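Local coordinates for aldehyde Dehydrogenase (Burkholderia cenocepacia, PDB 4O6R), which probably oxidises aldehydes with NAD(P)+ as cofactor, as in other aldehyde dehydrogenases, and is seen here with adenosine monophosphate bound, at residues Ala91-Leu96 and Thr185-Leu190; Val154-Pro159 and Lys334-Arg339. All blocks are in the same frame, centred on the assembly; numbering follows the deposited sequence.

Contact 1 (Ala91-Leu96 and Thr185-Leu190); sequences AQLESL and TPLSTL
Glu94 and Ser188 are the residues whose CA atoms come nearest between the two segments, 5.8 Å apart, where the middle of helix 87-98 meets the first turn of helix 187-199. Here a polar bridge and an apolar contact lie side by side. The hydroxyl of Ser188 donates from OG to OE1 of Glu94 over 2.7 Å, arriving from above the carboxylate, 40° out of its plane. The glutamate chain leaves with CG anti to the backbone N (chi1 -173°) and then bends at chi2 (74°), which carries the carboxylate across to the serine. A water donates to the same OE1 at 2.9 Å and accepts from Ser188 N at 3.0 Å, so this buried oxygen is gripped twice and an amide in the first turn of the second helix is satisfied. Beside the bridge, Leu93 crosses Leu187 at about a right angle: its CD1 rests 3.9 Å from Leu187 CB, while CD2 reaches over the backbone, 3.7 Å from Leu187 O. The second carboxylate oxygen, OE2 of Glu94, accepts from Leu160 N, and Asp97 of helix 87-98 accepts from Leu187 N. Thus the pair of helices is tied to helix 159-172, whose Pro159 and Leu160 border the polar side, while Ile39 and Thr40 of strand 37-43 pack against Leu187.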
loop_
_atom_site.group_PDB
_atom_site.type_symbol
_atom_site.label_atom_id
_atom_site.label_comp_id
_atom_site.label_asym_id
_atom_site.label_seq_id
_atom_site.Cartn_x
_atom_site.Cartn_y
_atom_site.Cartn_z
ATOM N N ALA A 91 -20.160 -3.115 31.391
ATOM C CA ALA A 91 -19.275 -2.433 32.309
ATOM C C ALA A 91 -19.412 -3.012 33.727
ATOM O O ALA A 91 -18.406 -3.267 34.393
ATOM C CB ALA A 91 -19.564 -0.941 32.313
ATOM N N GLN A 92 -20.654 -3.172 34.183
ATOM C CA GLN A 92 -20.907 -3.775 35.476
ATOM C C GLN A 92 -20.298 -5.172 35.573
ATOM O O GLN A 92 -19.673 -5.499 36.584
ATOM C CB GLN A 92 -22.404 -3.829 35.778
ATOM C CG GLN A 92 -23.036 -2.472 36.039
ATOM C CD GLN A 92 -22.658 -1.890 37.401
ATOM O OE1 GLN A 92 -22.396 -2.622 38.350
ATOM N NE2 GLN A 92 -22.695 -0.569 37.510
ATOM N N LEU A 93 -20.478 -5.996 34.544
ATOM C CA LEU A 93 -19.988 -7.384 34.582
ATOM C C LEU A 93 -18.461 -7.421 34.599
ATOM O O LEU A 93 -17.837 -8.131 35.413
ATOM C CB LEU A 93 -20.538 -8.194 33.405
ATOM C CG LEU A 93 -20.175 -9.676 33.339
ATOM C CD1 LEU A 93 -20.678 -10.404 34.561
ATOM C CD2 LEU A 93 -20.788 -10.319 32.097
ATOM N N GLU A 94 -17.856 -6.611 33.737
ATOM C CA GLU A 94 -16.389 -6.497 33.684
ATOM C C GLU A 94 -15.810 -6.043 35.035
ATOM O O GLU A 94 -14.867 -6.660 35.543
ATOM C CB GLU A 94 -15.952 -5.552 32.532
ATOM C CG GLU A 94 -14.442 -5.471 32.272
ATOM C CD GLU A 94 -13.840 -6.698 31.594
ATOM O OE1 GLU A 94 -14.404 -7.807 31.682
ATOM O OE2 GLU A 94 -12.740 -6.573 30.989
ATOM N N SER A 95 -16.389 -4.997 35.632
ATOM C CA SER A 95 -15.960 -4.516 36.957
ATOM C C SER A 95 -16.106 -5.564 38.059
ATOM O O SER A 95 -15.250 -5.673 38.921
ATOM C CB SER A 95 -16.693 -3.228 37.372
ATOM O OG SER A 95 -16.289 -2.141 36.538
ATOM N N LEU A 96 -17.189 -6.320 38.030
ATOM C CA LEU A 96 -17.452 -7.339 39.040
ATOM C C LEU A 96 -16.357 -8.412 39.029
ATOM O O LEU A 96 -15.870 -8.823 40.082
ATOM C CB LEU A 96 -18.807 -7.984 38.774
ATOM C CG LEU A 96 -19.376 -8.913 39.834
ATOM C CD1 LEU A 96 -19.782 -8.153 41.087
ATOM C CD2 LEU A 96 -20.568 -9.689 39.273
ATOM N N THR A 185 -11.089 -14.379 34.788
ATOM C CA THR A 185 -12.010 -13.305 34.415
ATOM C C THR A 185 -12.726 -13.642 33.107
ATOM O O THR A 185 -12.507 -12.977 32.091
ATOM C CB THR A 185 -11.248 -11.977 34.185
ATOM O OG1 THR A 185 -10.250 -12.159 33.158
ATOM C CG2 THR A 185 -10.597 -11.511 35.446
ATOM N N PRO A 186 -13.538 -14.712 33.097
ATOM C CA PRO A 186 -14.070 -15.187 31.808
ATOM C C PRO A 186 -15.420 -14.582 31.434
ATOM O O PRO A 186 -15.936 -14.836 30.356
ATOM C CB PRO A 186 -14.272 -16.678 32.065
ATOM C CG PRO A 186 -14.659 -16.729 33.507
ATOM C CD PRO A 186 -13.739 -15.713 34.160
ATOM N N LEU A 187 -16.023 -13.838 32.338
ATOM C CA LEU A 187 -17.467 -13.608 32.217
ATOM C C LEU A 187 -17.874 -12.667 31.064
ATOM O O LEU A 187 -18.835 -12.947 30.329
ATOM C CB LEU A 187 -18.028 -13.141 33.545
ATOM C CG LEU A 187 -17.893 -14.167 34.678
ATOM C CD1 LEU A 187 -18.392 -13.594 35.975
ATOM C CD2 LEU A 187 -18.650 -15.448 34.348
ATOM N N SER A 188 -17.128 -11.586 30.862
ATOM C CA SER A 188 -17.475 -10.635 29.805
ATOM C C SER A 188 -17.296 -11.257 28.409
ATOM O O SER A 188 -18.065 -10.963 27.495
ATOM C CB SER A 188 -16.691 -9.328 30.005
ATOM O OG SER A 188 -15.310 -9.539 29.771
ATOM N N THR A 189 -16.342 -12.178 28.260
ATOM C CA THR A 189 -16.112 -12.868 27.013
ATOM C C THR A 189 -17.292 -13.752 26.612
ATOM O O THR A 189 -17.674 -13.829 25.446
ATOM C CB THR A 189 -14.832 -13.722 27.114
ATOM O OG1 THR A 189 -13.737 -12.864 27.409
ATOM C CG2 THR A 189 -14.557 -14.433 25.800
ATOM N N LEU A 190 -17.867 -14.418 27.600
ATOM C CA LEU A 190 -19.059 -15.213 27.386
ATOM C C LEU A 190 -20.257 -14.317 26.979
ATOM O O LEU A 190 -21.077 -14.717 26.172
ATOM C CB LEU A 190 -19.350 -16.041 28.642
ATOM C CG LEU A 190 -18.267 -17.059 28.992
ATOM C CD1 LEU A 190 -18.697 -17.892 30.182
ATOM C CD2 LEU A 190 -18.017 -17.998 27.823
HETATM O O HOH W 1 -14.979 -10.498 32.584
#

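Contact 2 (Val154-Pro159 and Lys334-Arg339); sequences VPWNFP and KQHLDR. With AMP (adenosine monophosphate), chain E.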
loop_
_atom_site.group_PDB
_atom_site.type_symbol
_atom_site.label_atom_id
_atom_site.label_comp_id
_atom_site.label_asym_id
_atom_site.label_seq_id
_atom_site.Cartn_x
_atom_site.Cartn_y
_atom_site.Cartn_z
ATOM N N VAL A 154 -5.711 -15.494 25.987
ATOM C CA VAL A 154 -5.917 -14.116 26.466
ATOM C C VAL A 154 -5.789 -14.051 28.006
ATOM O O VAL A 154 -6.402 -14.876 28.679
ATOM C CB VAL A 154 -7.375 -13.714 26.098
ATOM C CG1 VAL A 154 -7.690 -12.305 26.520
ATOM C CG2 VAL A 154 -7.645 -13.903 24.609
ATOM N N PRO A 155 -5.018 -13.081 28.581
ATOM C CA PRO A 155 -4.957 -13.007 30.011
ATOM C C PRO A 155 -6.113 -12.200 30.635
ATOM O O PRO A 155 -7.066 -11.822 29.939
ATOM C CB PRO A 155 -3.612 -12.335 30.249
ATOM C CG PRO A 155 -3.446 -11.429 29.114
ATOM C CD PRO A 155 -4.177 -12.042 27.957
ATOM N N TRP A 156 -5.987 -11.917 31.932
ATOM C CA TRP A 156 -7.095 -11.424 32.737
ATOM C C TRP A 156 -7.111 -9.917 32.953
ATOM O O TRP A 156 -7.989 -9.440 33.668
ATOM C CB TRP A 156 -7.070 -12.119 34.099
ATOM C CG TRP A 156 -5.688 -12.210 34.697
ATOM C CD1 TRP A 156 -4.863 -13.288 34.667
ATOM C CD2 TRP A 156 -4.969 -11.163 35.369
ATOM N NE1 TRP A 156 -3.680 -12.987 35.301
ATOM C CE2 TRP A 156 -3.717 -11.685 35.730
ATOM C CE3 TRP A 156 -5.268 -9.832 35.701
ATOM C CZ2 TRP A 156 -2.767 -10.937 36.462
ATOM C CZ3 TRP A 156 -4.320 -9.078 36.418
ATOM C CH2 TRP A 156 -3.088 -9.642 36.794
ATOM N N ASN A 157 -6.170 -9.160 32.362
ATOM C CA ASN A 157 -6.075 -7.740 32.726
ATOM C C ASN A 157 -7.021 -6.795 31.962
ATOM O O ASN A 157 -7.511 -5.826 32.546
ATOM C CB ASN A 157 -4.636 -7.240 32.694
ATOM C CG ASN A 157 -3.984 -7.412 31.362
ATOM O OD1 ASN A 157 -4.055 -8.475 30.771
ATOM N ND2 ASN A 157 -3.314 -6.384 30.894
ATOM N N PHE A 158 -7.329 -7.112 30.701
ATOM C CA PHE A 158 -8.298 -6.357 29.903
ATOM C C PHE A 158 -9.134 -7.366 29.132
ATOM O O PHE A 158 -9.117 -7.395 27.911
ATOM C CB PHE A 158 -7.591 -5.417 28.922
ATOM C CG PHE A 158 -6.913 -4.218 29.557
ATOM C CD1 PHE A 158 -7.668 -3.195 30.113
ATOM C CD2 PHE A 158 -5.534 -4.076 29.514
ATOM C CE1 PHE A 158 -7.068 -2.068 30.643
ATOM C CE2 PHE A 158 -4.915 -2.944 30.032
ATOM C CZ PHE A 158 -5.678 -1.938 30.602
ATOM N N PRO A 159 -9.862 -8.236 29.844
ATOM C CA PRO A 159 -10.503 -9.333 29.130
ATOM C C PRO A 159 -11.519 -8.891 28.099
ATOM O O PRO A 159 -11.555 -9.468 27.009
ATOM C CB PRO A 159 -11.155 -10.176 30.226
ATOM C CG PRO A 159 -11.083 -9.379 31.471
ATOM C CD PRO A 159 -10.035 -8.323 31.303
ATOM N N LYS A 334 -5.732 -12.910 44.292
ATOM C CA LYS A 334 -4.945 -13.045 45.502
ATOM C C LYS A 334 -3.464 -13.311 45.189
ATOM O O LYS A 334 -2.576 -12.691 45.757
ATOM C CB LYS A 334 -5.546 -14.149 46.386
ATOM C CG LYS A 334 -4.824 -14.418 47.705
ATOM C CD LYS A 334 -4.619 -13.137 48.504
ATOM C CE LYS A 334 -4.101 -13.413 49.915
ATOM N NZ LYS A 334 -3.425 -12.181 50.433
ATOM N N GLN A 335 -3.214 -14.187 44.231
ATOM C CA GLN A 335 -1.853 -14.560 43.871
ATOM C C GLN A 335 -1.050 -13.380 43.371
ATOM O O GLN A 335 0.130 -13.227 43.698
ATOM C CB GLN A 335 -1.862 -15.661 42.820
ATOM C CG GLN A 335 -2.402 -16.977 43.364
ATOM C CD GLN A 335 -3.925 -17.145 43.299
ATOM O OE1 GLN A 335 -4.688 -16.192 43.130
ATOM N NE2 GLN A 335 -4.370 -18.394 43.475
ATOM N N HIS A 336 -1.701 -12.522 42.599
ATOM C CA HIS A 336 -1.030 -11.386 42.044
ATOM C C HIS A 336 -0.754 -10.343 43.141
ATOM O O HIS A 336 0.336 -9.747 43.171
ATOM C CB HIS A 336 -1.863 -10.787 40.896
ATOM C CG HIS A 336 -1.190 -9.648 40.237
ATOM N ND1 HIS A 336 0.114 -9.734 39.786
ATOM C CD2 HIS A 336 -1.602 -8.379 39.982
ATOM C CE1 HIS A 336 0.469 -8.571 39.268
ATOM N NE2 HIS A 336 -0.543 -7.725 39.395
ATOM N N LEU A 337 -1.726 -10.112 44.030
ATOM C CA LEU A 337 -1.481 -9.271 45.201
ATOM C C LEU A 337 -0.269 -9.743 46.019
ATOM O O LEU A 337 0.559 -8.940 46.410
ATOM C CB LEU A 337 -2.688 -9.212 46.127
ATOM C CG LEU A 337 -2.408 -8.544 47.462
ATOM C CD1 LEU A 337 -2.145 -7.061 47.243
ATOM C CD2 LEU A 337 -3.544 -8.714 48.439
ATOM N N ASP A 338 -0.205 -11.033 46.328
ATOM C CA ASP A 338 0.926 -11.544 47.111
ATOM C C ASP A 338 2.257 -11.299 46.394
ATOM O O ASP A 338 3.248 -10.963 47.017
ATOM C CB ASP A 338 0.735 -13.017 47.411
ATOM C CG ASP A 338 -0.385 -13.258 48.410
ATOM O OD1 ASP A 338 -0.828 -12.303 49.085
ATOM O OD2 ASP A 338 -0.834 -14.407 48.493
ATOM N N ARG A 339 2.250 -11.427 45.074
ATOM C CA ARG A 339 3.424 -11.161 44.265
ATOM C C ARG A 339 3.848 -9.678 44.406
ATOM O O ARG A 339 5.023 -9.369 44.539
ATOM C CB ARG A 339 3.082 -11.474 42.827
ATOM C CG ARG A 339 4.246 -11.687 41.905
ATOM C CD ARG A 339 4.415 -13.168 41.487
ATOM N NE ARG A 339 5.846 -13.405 41.609
ATOM C CZ ARG A 339 6.755 -12.926 40.766
ATOM N NH1 ARG A 339 6.386 -12.299 39.649
ATOM N NH2 ARG A 339 8.042 -13.128 41.018
HETATM P P AMP E . 0.346 -16.588 31.801
HETATM O O1P AMP E . 1.246 -15.799 30.913
HETATM O O2P AMP E . 0.854 -18.031 32.010
HETATM O O3P AMP E . -0.069 -15.816 33.066
HETATM O "O5'" AMP E . -1.107 -16.797 31.044
HETATM C "C5'" AMP E . -1.863 -15.920 30.164
HETATM C "C4'" AMP E . -2.944 -16.800 29.467
HETATM O "O4'" AMP E . -2.316 -18.014 29.009
HETATM C "C3'" AMP E . -4.127 -17.282 30.318
HETATM O "O3'" AMP E . -5.413 -17.314 29.620
HETATM C "C2'" AMP E . -3.659 -18.675 30.773
HETATM O "O2'" AMP E . -4.685 -19.589 31.224
HETATM C "C1'" AMP E . -2.893 -19.197 29.561
HETATM N N9 AMP E . -1.864 -20.258 29.838
HETATM C C8 AMP E . -1.231 -20.534 31.018
HETATM N N7 AMP E . -0.382 -21.605 30.878
HETATM C C5 AMP E . -0.444 -22.036 29.587
HETATM C C6 AMP E . 0.185 -23.093 28.739
HETATM N N6 AMP E . 1.083 -23.956 29.232
HETATM N N1 AMP E . -0.143 -23.201 27.438
HETATM C C2 AMP E . -1.042 -22.358 26.909
HETATM N N3 AMP E . -1.665 -21.386 27.613
HETATM C C4 AMP E . -1.427 -21.155 28.921
#
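The AMP pocket of this aldehyde dehydrogenase is bordered by the loop 154-159, which runs from the end of strand 138-153 to the start of helix 159-172, and the same loop sends Trp156 out to His336 on helix 334-349. In the Rossmann-type cofactor domain of this family, a loop after a strand end borders the nucleotide, and here 154-159 does so through its backbone. O3' of AMP donates to the carbonyl oxygen of Val154 at 2.8 Å, and CB of Pro155 lies 4.0 Å from C5' of the ribose. Ser234, Thr237, Lys180 and Gln218 provide further hydrogen bonds to the nucleotide.

Two residues on from Val154, the indole reaches the helix with the outer corner of its benzo ring. CH2 of Trp156 sits over one face of the His336 imidazole, displaced toward the rim, 3.7 Å from CD2 and 3.9 Å from CG. The ring planes are inclined at 57° and the centroids of the six-membered ring and the imidazole are 5.3 Å apart, an oblique meeting. The histidine extends toward the indole with CG anti to its own amide nitrogen (chi1 -177°). Its NE2 donates to the carbonyl oxygen of Phe392, whose ring also meets Trp156, with the planes at about 85°.

Across this surface contact no hydrogen bond forms, so the join between loop and helix is one of van der Waals and aromatic contact. The polar work is done to one side of it: the bond to Phe392 probably helps hold the rotation of the imidazole, and with it the face turned to the tryptophan.

From the N terminus, the chain passes through 91-96 on helix 87-98, then the pocket loop 154-159, then 185-190, where contact 1 closes a loop of 88 intervening residues, and finally 334-339, where contact 2 closes one of 174. The segments alternate, so the two loops cross: 154-159 lies within the first and 185-190 within the second. The centres of contacts 1 and 2 are about 14 Å apart, and they touch through Pro159 and Thr185. OE2 of Glu94 is 3.2 Å from Pro159 CD, and Thr185 OG1 is 3.3 Å from Trp156 CA. Together, helices 87-98, 159-172, 187-199 and 334-349 are gathered around the loop beside the nucleotide.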